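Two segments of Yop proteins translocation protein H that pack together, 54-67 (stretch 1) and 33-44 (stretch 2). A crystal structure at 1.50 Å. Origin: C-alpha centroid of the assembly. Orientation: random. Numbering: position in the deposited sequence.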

ATOM      1  N   ILE A  54       4.355 -16.905   2.604  1.00 18.48           N
ATOM      2  CA  ILE A  54       5.480 -16.155   3.141  1.00 18.64           C
ATOM      3  C   ILE A  54       5.338 -14.654   2.877  1.00 17.66           C
ATOM      4  O   ILE A  54       5.494 -13.839   3.784  1.00 17.70           O
ATOM      5  CB  ILE A  54       6.778 -16.682   2.500  1.00 18.89           C
ATOM      6  CG1 ILE A  54       6.982 -18.160   2.849  1.00 20.86           C
ATOM      7  CG2 ILE A  54       7.972 -15.836   2.895  1.00 19.70           C
ATOM      8  CD1 ILE A  54       7.228 -18.438   4.295  1.00 22.55           C
ATOM      9  N   ASP A  55       5.016 -14.309   1.638  1.00 16.76           N
ATOM     10  CA  ASP A  55       5.051 -12.932   1.170  1.00 16.31           C
ATOM     11  C   ASP A  55       3.850 -12.106   1.620  1.00 16.51           C
ATOM     12  O   ASP A  55       3.978 -10.908   1.844  1.00 16.72           O
ATOM     13  CB  ASP A  55       5.123 -12.880  -0.354  1.00 15.96           C
ATOM     14  CG  ASP A  55       6.446 -13.362  -0.907  1.00 16.09           C
ATOM     15  OD1 ASP A  55       7.455 -13.364  -0.175  1.00 16.43           O
ATOM     16  OD2 ASP A  55       6.553 -13.735  -2.094  1.00 16.79           O
ATOM     17  N   LEU A  56       2.680 -12.719   1.707  1.00 16.97           N
ATOM     18  CA  LEU A  56       1.491 -11.961   2.085  1.00 16.95           C
ATOM     19  C   LEU A  56       1.548 -11.486   3.528  1.00 16.70           C
ATOM     20  O   LEU A  56       1.270 -10.325   3.775  1.00 15.96           O
ATOM     21  CB  LEU A  56       0.205 -12.720   1.770  1.00 17.51           C
ATOM     22  CG  LEU A  56      -0.078 -12.805   0.264  1.00 18.51           C
ATOM     23  CD1 LEU A  56      -1.243 -13.732  -0.032  1.00 20.16           C
ATOM     24  CD2 LEU A  56      -0.337 -11.420  -0.336  1.00 20.29           C
ATOM     25  N   PRO A  57       1.893 -12.342   4.493  1.00 16.29           N
ATOM     26  CA  PRO A  57       2.135 -11.865   5.858  1.00 16.80           C
ATOM     27  C   PRO A  57       3.156 -10.740   5.945  1.00 17.11           C
ATOM     28  O   PRO A  57       2.946  -9.812   6.721  1.00 17.63           O
ATOM     29  CB  PRO A  57       2.633 -13.117   6.577  1.00 16.77           C
ATOM     30  CG  PRO A  57       1.965 -14.208   5.876  1.00 16.28           C
ATOM     31  CD  PRO A  57       1.979 -13.814   4.416  1.00 16.58           C
ATOM     32  N   GLU A  58       4.238 -10.820   5.171  1.00 16.99           N
ATOM     33  CA  GLU A  58       5.244  -9.760   5.155  1.00 17.87           C
ATOM     34  C   GLU A  58       4.634  -8.466   4.611  1.00 17.39           C
ATOM     35  O   GLU A  58       4.822  -7.393   5.181  1.00 17.63           O
ATOM     36  CB  GLU A  58       6.449 -10.176   4.302  1.00 17.98           C
ATOM     37  CG  GLU A  58       7.309 -11.228   4.983  1.00 21.73           C
ATOM     38  CD  GLU A  58       8.434 -11.760   4.099  1.00 25.39           C
ATOM     39  OE1 GLU A  58       8.588 -11.300   2.941  1.00 29.57           O
ATOM     40  OE2 GLU A  58       9.181 -12.651   4.579  1.00 28.44           O
ATOM     41  N   LEU A  59       3.904  -8.579   3.508  1.00 16.98           N
ATOM     42  CA  LEU A  59       3.249  -7.427   2.888  1.00 17.02           C
ATOM     43  C   LEU A  59       2.268  -6.768   3.848  1.00 16.64           C
ATOM     44  O   LEU A  59       2.248  -5.538   3.975  1.00 16.14           O
ATOM     45  CB  LEU A  59       2.539  -7.836   1.596  1.00 17.10           C
ATOM     46  CG  LEU A  59       1.718  -6.756   0.880  1.00 18.16           C
ATOM     47  CD1 LEU A  59       1.982  -6.776  -0.619  1.00 20.06           C
ATOM     48  CD2 LEU A  59       0.241  -6.924   1.164  1.00 19.99           C
ATOM     49  N   ARG A  60       1.471  -7.571   4.543  1.00 16.33           N
ATOM     50  CA  ARG A  60       0.497  -7.027   5.501  1.00 16.64           C
ATOM     51  C   ARG A  60       1.200  -6.368   6.685  1.00 16.74           C
ATOM     52  O   ARG A  60       0.739  -5.356   7.181  1.00 16.08           O
ATOM     53  CB  ARG A  60      -0.477  -8.101   5.954  1.00 16.38           C
ATOM     54  CG  ARG A  60      -1.265  -8.678   4.796  1.00 18.08           C
ATOM     55  CD  ARG A  60      -2.430  -9.529   5.193  1.00 21.56           C
ATOM     56  NE  ARG A  60      -2.017 -10.847   5.657  1.00 22.24           N
ATOM     57  CZ  ARG A  60      -2.160 -11.991   4.989  1.00 22.55           C
ATOM     58  NH1 ARG A  60      -2.684 -12.043   3.771  1.00 23.22           N
ATOM     59  NH2 ARG A  60      -1.759 -13.116   5.553  1.00 21.66           N
ATOM     60  N   SER A  61       2.351  -6.910   7.078  1.00 17.09           N
ATOM     61  CA  SER A  61       3.153  -6.342   8.157  1.00 18.02           C
ATOM     62  C   SER A  61       3.633  -4.932   7.822  1.00 17.86           C
ATOM     63  O   SER A  61       3.591  -4.034   8.671  1.00 17.83           O
ATOM     64  CB  SER A  61       4.352  -7.236   8.459  1.00 18.68           C
ATOM     65  OG  SER A  61       5.125  -6.634   9.460  1.00 20.77           O
ATOM     66  N   VAL A  62       4.071  -4.746   6.578  1.00 17.33           N
ATOM     67  CA  VAL A  62       4.437  -3.427   6.069  1.00 17.31           C
ATOM     68  C   VAL A  62       3.226  -2.476   6.071  1.00 16.95           C
ATOM     69  O   VAL A  62       3.320  -1.352   6.551  1.00 17.03           O
ATOM     70  CB  VAL A  62       5.059  -3.493   4.653  1.00 17.44           C
ATOM     71  CG1 VAL A  62       5.366  -2.083   4.143  1.00 17.47           C
ATOM     72  CG2 VAL A  62       6.336  -4.341   4.654  1.00 18.22           C
ATOM     73  N   LEU A  63       2.087  -2.920   5.554  1.00 17.04           N
ATOM     74  CA  LEU A  63       0.904  -2.063   5.532  1.00 17.27           C
ATOM     75  C   LEU A  63       0.545  -1.593   6.941  1.00 17.58           C
ATOM     76  O   LEU A  63       0.226  -0.415   7.138  1.00 17.02           O
ATOM     77  CB  LEU A  63      -0.290  -2.784   4.893  1.00 16.75           C
ATOM     78  CG  LEU A  63      -0.177  -3.144   3.406  1.00 17.05           C
ATOM     79  CD1 LEU A  63      -1.428  -3.865   2.947  1.00 16.22           C
ATOM     80  CD2 LEU A  63       0.080  -1.925   2.523  1.00 18.98           C
ATOM     81  N   GLN A  64       0.627  -2.512   7.910  1.00 18.17           N
ATOM     82  CA  GLN A  64       0.289  -2.236   9.313  1.00 19.32           C
ATOM     83  C   GLN A  64       1.209  -1.207   9.964  1.00 19.43           C
ATOM     84  O   GLN A  64       0.813  -0.558  10.929  1.00 19.78           O
ATOM     85  CB  GLN A  64       0.325  -3.533  10.138  1.00 19.86           C
ATOM     86  CG  GLN A  64      -0.148  -3.387  11.603  1.00 23.21           C
ATOM     87  CD  GLN A  64      -1.558  -2.823  11.718  1.00 27.36           C
ATOM     88  OE1 GLN A  64      -1.797  -1.833  12.429  1.00 30.51           O
ATOM     89  NE2 GLN A  64      -2.492  -3.439  11.014  1.00 31.44           N
ATOM     90  N   GLN A  65       2.431  -1.069   9.458  1.00 19.40           N
ATOM     91  CA  GLN A  65       3.361  -0.053   9.953  1.00 20.10           C
ATOM     92  C   GLN A  65       2.804   1.361   9.788  1.00 19.65           C
ATOM     93  O   GLN A  65       3.167   2.273  10.544  1.00 20.37           O
ATOM     94  CB  GLN A  65       4.714  -0.126   9.228  1.00 20.89           C
ATOM     95  CG  GLN A  65       5.640  -1.291   9.625  1.00 24.42           C
ATOM     96  CD  GLN A  65       6.834  -1.451   8.667  1.00 28.60           C
ATOM     97  OE1 GLN A  65       7.268  -0.485   8.038  1.00 32.94           O
ATOM     98  NE2 GLN A  65       7.347  -2.671   8.549  1.00 30.78           N
ATOM     99  N   PHE A  66       1.945   1.532   8.790  1.00 18.68           N
ATOM    100  CA  PHE A  66       1.450   2.849   8.376  1.00 18.25           C
ATOM    101  C   PHE A  66      -0.023   3.082   8.693  1.00 18.35           C
ATOM    102  O   PHE A  66      -0.396   4.174   9.115  1.00 18.29           O
ATOM    103  CB  PHE A  66       1.688   3.031   6.880  1.00 18.34           C
ATOM    104  CG  PHE A  66       3.136   3.090   6.519  1.00 18.46           C
ATOM    105  CD1 PHE A  66       3.846   4.274   6.680  1.00 19.08           C
ATOM    106  CD2 PHE A  66       3.802   1.965   6.067  1.00 18.47           C
ATOM    107  CE1 PHE A  66       5.188   4.341   6.380  1.00 20.53           C
ATOM    108  CE2 PHE A  66       5.160   2.031   5.757  1.00 19.79           C
ATOM    109  CZ  PHE A  66       5.848   3.221   5.918  1.00 20.69           C
ATOM    110  N   ASP A  67      -0.860   2.077   8.461  1.00 17.83           N
ATOM    111  CA  ASP A  67      -2.305   2.230   8.557  1.00 18.10           C
ATOM    112  C   ASP A  67      -2.935   1.002   9.175  1.00 18.74           C
ATOM    113  O   ASP A  67      -2.519  -0.113   8.904  1.00 18.24           O
ATOM    114  CB  ASP A  67      -2.921   2.412   7.165  1.00 17.82           C
ATOM    115  CG  ASP A  67      -2.346   3.574   6.418  1.00 17.62           C
ATOM    116  OD1 ASP A  67      -2.435   4.702   6.950  1.00 15.13           O
ATOM    117  OD2 ASP A  67      -1.800   3.470   5.290  1.00 16.53           O
TER
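Stretch 2 (33-44) TPVREALLARFG

Stretch 2 lies along stretch 1 as an α-helix packed roughly antiparallel on another α-helix, a contact made of apolar side chains with a charged fringe and no hydrogen bond between the two segments among the atoms modelled. Both helices begin earlier in the chain, and their N-to-C directions differ by 150°, with a closest approach of 9.9 Å between the axes. Stretch 2 therefore runs back along stretch 1: its first turn meets Leu63 and Phe66, while its last turn, with Arg42 and Phe43, meets Asp55 and Glu58. The backbone of stretch 2 is already helical at Thr33 and is held by i to i+4 bonds such as Leu39 N to Val35 O (2.9 Å) and Phe43 N to Leu39 O (2.8 Å); a kink falls at Pro34 and Val35, whose N atoms lack a bond to the preceding turn. Stretch 1 has a similar kink at Pro57, whose ring nitrogen carries no hydrogen to donate.

At the middle of the contact Val62 points toward stretch 2 and fits as a knob among Val35, Ala38, Leu39 and Arg42. Its CG1 lies 3.7 Å from Ala38 CB and 3.8 Å from Leu39 CD2, and the CA atoms of Val62 and Leu39 are 6.9 Å apart. The small side chain of Ala38 also points toward stretch 1. Leu39 starts out sideways, but its end comes nearer, and its CD2 reaches Leu59 CG at 4.2 Å.

Toward the start of stretch 2, the two methyls of Val35 have different nearest partners: CG1 is 3.8 Å from Leu63 CD2, and CG2 sits over one face of the Phe66 ring, 3.9 Å from the ring centroid and 24° off the normal, a CH-π contact. Pro34 CB approaches Phe66 CE1 at 3.6 Å, and Ala38 CB meets the edge of the same ring, 4.2 Å from CE2.

At the other end, Phe43 points toward stretch 1, and its ring edge meets Asp55, with CE1 3.7 Å from OD1; the same CE1 is 3.6 Å from Glu58 OE1. Phe43 CE2 is 4.4 Å from Leu59 CB. Arg42 bends over Glu58, bringing NH2 within 3.4 Å of CG; NH2 and Glu58 OE1, at 4.3 Å, are opposite charges beyond salt-bridge range. One terminal nitrogen of Arg42 is not modelled. The two stretches together bury 614 Å², while Arg36 points away and Leu40 and Ala41 remain out of reach.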

ATOM      1  N   THR A  33       3.482   6.998  -0.702  1.00 16.07           N
ATOM      2  CA  THR A  33       4.907   7.130  -0.963  1.00 17.10           C
ATOM      3  C   THR A  33       5.772   6.302  -0.016  1.00 16.89           C
ATOM      4  O   THR A  33       6.500   5.449  -0.502  1.00 17.47           O
ATOM      5  CB  THR A  33       5.330   8.625  -0.987  1.00 16.72           C
ATOM      6  OG1 THR A  33       4.812   9.230  -2.174  1.00 17.49           O
ATOM      7  CG2 THR A  33       6.846   8.767  -1.106  1.00 17.68           C
ATOM      8  N   PRO A  34       5.707   6.512   1.305  1.00 17.86           N
ATOM      9  CA  PRO A  34       6.542   5.728   2.220  1.00 17.70           C
ATOM     10  C   PRO A  34       6.207   4.232   2.190  1.00 17.71           C
ATOM     11  O   PRO A  34       7.087   3.415   2.463  1.00 17.73           O
ATOM     12  CB  PRO A  34       6.230   6.329   3.597  1.00 18.22           C
ATOM     13  CG  PRO A  34       4.902   6.958   3.447  1.00 18.06           C
ATOM     14  CD  PRO A  34       4.868   7.469   2.047  1.00 17.53           C
ATOM     15  N   VAL A  35       4.966   3.884   1.849  1.00 16.86           N
ATOM     16  CA  VAL A  35       4.563   2.483   1.837  1.00 16.71           C
ATOM     17  C   VAL A  35       5.197   1.781   0.656  1.00 16.87           C
ATOM     18  O   VAL A  35       5.724   0.682   0.804  1.00 16.48           O
ATOM     19  CB  VAL A  35       3.038   2.322   1.798  1.00 15.92           C
ATOM     20  CG1 VAL A  35       2.659   0.856   1.954  1.00 16.63           C
ATOM     21  CG2 VAL A  35       2.393   3.172   2.900  1.00 16.72           C
ATOM     22  N   ARG A  36       5.138   2.421  -0.509  1.00 17.54           N
ATOM     23  CA  ARG A  36       5.801   1.928  -1.703  1.00 18.42           C
ATOM     24  C   ARG A  36       7.294   1.765  -1.443  1.00 19.33           C
ATOM     25  O   ARG A  36       7.870   0.731  -1.765  1.00 19.36           O
ATOM     26  CB  ARG A  36       5.565   2.869  -2.883  1.00 18.50           C
ATOM     27  CG  ARG A  36       6.124   2.339  -4.203  1.00 19.01           C
ATOM     28  CD  ARG A  36       5.998   3.290  -5.359  1.00 19.51           C
ATOM     29  NE  ARG A  36       4.606   3.660  -5.636  1.00 19.14           N
ATOM     30  CZ  ARG A  36       4.093   4.880  -5.484  1.00 18.74           C
ATOM     31  NH1 ARG A  36       4.831   5.891  -5.032  1.00 18.95           N
ATOM     32  NH2 ARG A  36       2.820   5.086  -5.780  1.00 16.85           N
ATOM     33  N   GLU A  37       7.929   2.780  -0.864  1.00 20.26           N
ATOM     34  CA  GLU A  37       9.365   2.699  -0.543  1.00 20.74           C
ATOM     35  C   GLU A  37       9.682   1.487   0.337  1.00 20.67           C
ATOM     36  O   GLU A  37      10.648   0.761   0.081  1.00 20.78           O
ATOM     37  CB  GLU A  37       9.854   3.995   0.115  1.00 21.13           C
ATOM     38  CG  GLU A  37       9.886   5.154  -0.875  1.00 23.60           C
ATOM     39  CD  GLU A  37      10.125   6.523  -0.254  1.00 27.24           C
ATOM     40  OE1 GLU A  37       9.948   6.705   0.976  1.00 31.78           O
ATOM     41  OE2 GLU A  37      10.481   7.436  -1.028  1.00 29.04           O
ATOM     42  N   ALA A  38       8.865   1.254   1.358  1.00 20.80           N
ATOM     43  CA  ALA A  38       9.096   0.138   2.273  1.00 20.75           C
ATOM     44  C   ALA A  38       8.879  -1.210   1.573  1.00 20.92           C
ATOM     45  O   ALA A  38       9.596  -2.177   1.833  1.00 20.77           O
ATOM     46  CB  ALA A  38       8.200   0.265   3.480  1.00 20.89           C
ATOM     47  N   LEU A  39       7.896  -1.269   0.683  1.00 20.85           N
ATOM     48  CA  LEU A  39       7.594  -2.505  -0.041  1.00 21.63           C
ATOM     49  C   LEU A  39       8.661  -2.796  -1.088  1.00 22.51           C
ATOM     50  O   LEU A  39       9.043  -3.937  -1.291  1.00 23.06           O
ATOM     51  CB  LEU A  39       6.211  -2.428  -0.693  1.00 21.29           C
ATOM     52  CG  LEU A  39       5.019  -2.582   0.266  1.00 20.01           C
ATOM     53  CD1 LEU A  39       3.726  -2.255  -0.445  1.00 18.38           C
ATOM     54  CD2 LEU A  39       4.932  -3.982   0.866  1.00 19.77           C
ATOM     55  N   LEU A  40       9.146  -1.761  -1.756  1.00 23.46           N
ATOM     56  CA  LEU A  40      10.218  -1.932  -2.731  1.00 24.36           C
ATOM     57  C   LEU A  40      11.516  -2.381  -2.049  1.00 25.14           C
ATOM     58  O   LEU A  40      12.294  -3.138  -2.629  1.00 25.26           O
ATOM     59  CB  LEU A  40      10.419  -0.643  -3.530  1.00 24.57           C
ATOM     60  CG  LEU A  40       9.384  -0.449  -4.645  1.00 25.32           C
ATOM     61  CD1 LEU A  40       9.538   0.925  -5.291  1.00 26.47           C
ATOM     62  CD2 LEU A  40       9.483  -1.535  -5.702  1.00 26.12           C
ATOM     63  N   ALA A  41      11.730  -1.946  -0.812  1.00 26.28           N
ATOM     64  CA  ALA A  41      12.892  -2.360  -0.031  1.00 27.46           C
ATOM     65  C   ALA A  41      12.823  -3.841   0.337  1.00 28.26           C
ATOM     66  O   ALA A  41      13.857  -4.485   0.478  1.00 28.53           O
ATOM     67  CB  ALA A  41      13.020  -1.516   1.225  1.00 27.62           C
ATOM     68  N   ARG A  42      11.616  -4.382   0.494  1.00 29.27           N
ATOM     69  CA  ARG A  42      11.441  -5.809   0.799  1.00 30.11           C
ATOM     70  C   ARG A  42      11.338  -6.693  -0.447  1.00 30.24           C
ATOM     71  O   ARG A  42      11.765  -7.841  -0.418  1.00 30.58           O
ATOM     72  CB  ARG A  42      10.187  -6.025   1.648  1.00 30.74           C
ATOM     73  CG  ARG A  42      10.207  -5.297   2.982  1.00 32.70           C
ATOM     74  CD  ARG A  42      10.929  -6.111   4.044  1.00 36.71           C
ATOM     75  NE  ARG A  42      10.119  -7.229   4.521  1.00 39.08           N
ATOM     76  CZ  ARG A  42       9.497  -7.252   5.695  1.00 40.47           C
ATOM     77  NH2 ARG A  42       8.782  -8.314   6.044  1.00 41.30           N
ATOM     78  N   PHE A  43      10.785  -6.165  -1.537  1.00 30.15           N
ATOM     79  CA  PHE A  43      10.396  -6.984  -2.686  1.00 30.04           C
ATOM     80  C   PHE A  43      10.909  -6.493  -4.041  1.00 30.82           C
ATOM     81  O   PHE A  43      10.668  -7.136  -5.055  1.00 30.61           O
ATOM     82  CB  PHE A  43       8.870  -7.067  -2.754  1.00 29.58           C
ATOM     83  CG  PHE A  43       8.237  -7.716  -1.557  1.00 27.39           C
ATOM     84  CD1 PHE A  43       8.487  -9.047  -1.264  1.00 24.77           C
ATOM     85  CD2 PHE A  43       7.381  -6.998  -0.727  1.00 25.62           C
ATOM     86  CE1 PHE A  43       7.914  -9.654  -0.166  1.00 24.22           C
ATOM     87  CE2 PHE A  43       6.794  -7.606   0.380  1.00 24.86           C
ATOM     88  CZ  PHE A  43       7.057  -8.934   0.656  1.00 24.51           C
ATOM     89  N   GLY A  44      11.602  -5.358  -4.066  1.00 31.69           N
ATOM     90  CA  GLY A  44      12.009  -4.725  -5.310  1.00 32.14           C
ATOM     91  C   GLY A  44      13.007  -5.531  -6.130  1.00 32.72           C
ATOM     92  O   GLY A  44      13.052  -5.398  -7.352  1.00 32.98           O
TER